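Local coordinates for Ser-thr phosphatase MSPP (Mycobacterium smegmatis, PDB 2JFR), which probably removes phosphate from serine and threonine residues of proteins, as a metal-dependent phosphatase of the PPM family with manganese and magnesium bound, at residues A[186-191]-A[224-229]. Sequence-based numbering, arbitrary orientation. Where two conformers were deposited one is given.
With MN (manganese (II) ion), chain C.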
loop_
_atom_site.group_PDB
_atom_site.type_symbol
_atom_site.label_atom_id
_atom_site.label_comp_id
_atom_site.label_asym_id
_atom_site.label_seq_id
_atom_site.Cartn_x
_atom_site.Cartn_y
_atom_site.Cartn_z
ATOM N N ASP A 186 4.663 4.710 -2.075
ATOM C CA ASP A 186 5.398 5.181 -3.245
ATOM C C ASP A 186 6.819 5.581 -2.917
ATOM O O ASP A 186 7.621 5.765 -3.837
ATOM C CB ASP A 186 4.611 6.283 -3.923
ATOM C CG ASP A 186 4.359 7.543 -3.139
ATOM O OD1 ASP A 186 4.749 7.564 -1.957
ATOM O OD2 ASP A 186 3.788 8.519 -3.764
ATOM N N GLY A 187 7.221 5.725 -1.658
ATOM C CA GLY A 187 8.582 6.092 -1.377
ATOM C C GLY A 187 9.592 5.080 -1.856
ATOM O O GLY A 187 10.725 5.428 -2.169
ATOM N N LEU A 188 9.208 3.806 -1.942
ATOM C CA LEU A 188 10.181 2.774 -2.295
ATOM C C LEU A 188 10.757 2.986 -3.658
ATOM O O LEU A 188 11.961 2.832 -3.865
ATOM C CB LEU A 188 9.486 1.403 -2.226
ATOM C CG LEU A 188 10.346 0.227 -2.636
ATOM C CD1 LEU A 188 11.593 0.110 -1.747
ATOM C CD2 LEU A 188 9.521 -1.051 -2.589
ATOM N N PHE A 189 9.932 3.361 -4.655
ATOM C CA PHE A 189 10.329 3.530 -6.034
ATOM C C PHE A 189 10.627 4.965 -6.399
ATOM O O PHE A 189 10.717 5.351 -7.551
ATOM C CB PHE A 189 9.327 2.867 -6.994
ATOM C CG PHE A 189 9.534 1.391 -7.199
ATOM C CD1 PHE A 189 10.213 0.931 -8.337
ATOM C CD2 PHE A 189 9.031 0.473 -6.299
ATOM C CE1 PHE A 189 10.388 -0.406 -8.555
ATOM C CE2 PHE A 189 9.202 -0.865 -6.512
ATOM C CZ PHE A 189 9.880 -1.320 -7.642
ATOM N N ALA A 190 10.845 5.835 -5.405
ATOM C CA ALA A 190 11.138 7.244 -5.706
ATOM C C ALA A 190 12.396 7.416 -6.508
ATOM O O ALA A 190 12.487 8.392 -7.265
ATOM C CB ALA A 190 11.261 8.023 -4.410
ATOM N N ALA A 191 13.428 6.582 -6.267
ATOM C CA ALA A 191 14.749 6.854 -6.792
ATOM C C ALA A 191 15.633 5.648 -7.054
ATOM O O ALA A 191 16.467 5.716 -7.935
ATOM C CB ALA A 191 15.521 7.797 -5.826
ATOM N N ASP A 224 11.191 10.495 0.246
ATOM C CA ASP A 224 9.880 10.294 0.822
ATOM C C ASP A 224 9.990 9.295 1.957
ATOM O O ASP A 224 10.967 8.584 2.096
ATOM C CB ASP A 224 8.859 9.839 -0.226
ATOM C CG ASP A 224 7.414 9.907 0.140
ATOM O OD1 ASP A 224 7.076 10.473 1.225
ATOM O OD2 ASP A 224 6.560 9.450 -0.715
ATOM N N ASN A 225 8.944 9.261 2.766
ATOM C CA ASN A 225 8.700 8.135 3.642
ATOM C C ASN A 225 8.567 6.848 2.827
ATOM O O ASN A 225 7.957 6.890 1.756
ATOM C CB ASN A 225 7.372 8.359 4.368
ATOM C CG ASN A 225 7.178 9.692 5.043
ATOM O OD1 ASN A 225 6.046 10.182 5.100
ATOM N ND2 ASN A 225 8.206 10.301 5.594
ATOM N N THR A 226 9.122 5.761 3.330
ATOM C CA THR A 226 8.958 4.448 2.701
ATOM C C THR A 226 8.443 3.475 3.718
ATOM O O THR A 226 9.026 3.345 4.800
ATOM C CB THR A 226 10.321 3.959 2.107
ATOM O OG1 THR A 226 10.731 4.875 1.098
ATOM C CG2 THR A 226 10.162 2.588 1.476
ATOM N N THR A 227 7.401 2.762 3.372
ATOM C CA THR A 227 6.781 1.760 4.242
ATOM C C THR A 227 6.493 0.543 3.419
ATOM O O THR A 227 5.962 0.651 2.318
ATOM C CB THR A 227 5.516 2.349 4.858
ATOM O OG1 THR A 227 5.885 3.520 5.575
ATOM C CG2 THR A 227 4.818 1.387 5.814
ATOM N N VAL A 228 6.817 -0.618 3.959
ATOM C CA VAL A 228 6.692 -1.887 3.269
ATOM C C VAL A 228 6.092 -2.934 4.200
ATOM O O VAL A 228 6.399 -3.003 5.394
ATOM C CB VAL A 228 8.041 -2.337 2.700
ATOM C CG1 VAL A 228 8.498 -1.436 1.587
ATOM C CG2 VAL A 228 9.120 -2.459 3.778
ATOM N N VAL A 229 5.255 -3.783 3.603
ATOM C CA VAL A 229 4.674 -4.940 4.268
ATOM C C VAL A 229 4.913 -6.121 3.334
ATOM O O VAL A 229 4.513 -6.094 2.165
ATOM C CB VAL A 229 3.189 -4.755 4.512
ATOM C CG1 VAL A 229 2.588 -6.012 5.150
ATOM C CG2 VAL A 229 2.929 -3.533 5.376
HETATM MN MN MN C . 4.561 8.846 -0.365
HETATM O O HOH W 1 12.039 7.489 -0.775
HETATM O O HOH W 2 4.450 10.524 1.078
HETATM O O HOH W 3 5.322 7.609 1.169
HETATM O O HOH W 4 3.669 10.218 -1.605
#
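Asp186 and Asp224 meet at a manganese ion in the metal centre of this PP2C-type beta sandwich, where the loop after strand 180-184 passes the start of strand 226-233. Each gives one oxygen, Asp186 OD1 and Asp224 OD2, both 2.1 Å from the manganese. The carboxylate planes stand 67° apart, and the shared cation lets these two oxygens sit 2.9 Å from each other; Asp36 adds a further carboxylate oxygen. CG of Asp224 is anti to its backbone N (chi1 -166°), and its OD2 reaches the manganese, while Asp186 OD2 goes to a magnesium ion.

Next to the metal ligands along the chain, the packing is tightest at Gly187, whose CA makes a CH...O contact of 3.3 Å with Asn225 O; without a side chain, its backbone also comes close to Thr226, with OG1 3.2 Å from Gly187 C. The apolar flank is looser: Leu188 CB rests on Thr226 CG2 at 3.9 Å, and Leu188 CD2 only brushes Val228 CG1 at 4.3 Å, with helix 206-219 covering both segments. The metal side is the watery one. Three waters bind the manganese, another bridges Gly187 O and Asp224 N, and one manganese-bound water donates to Asn225 O at 2.8 Å.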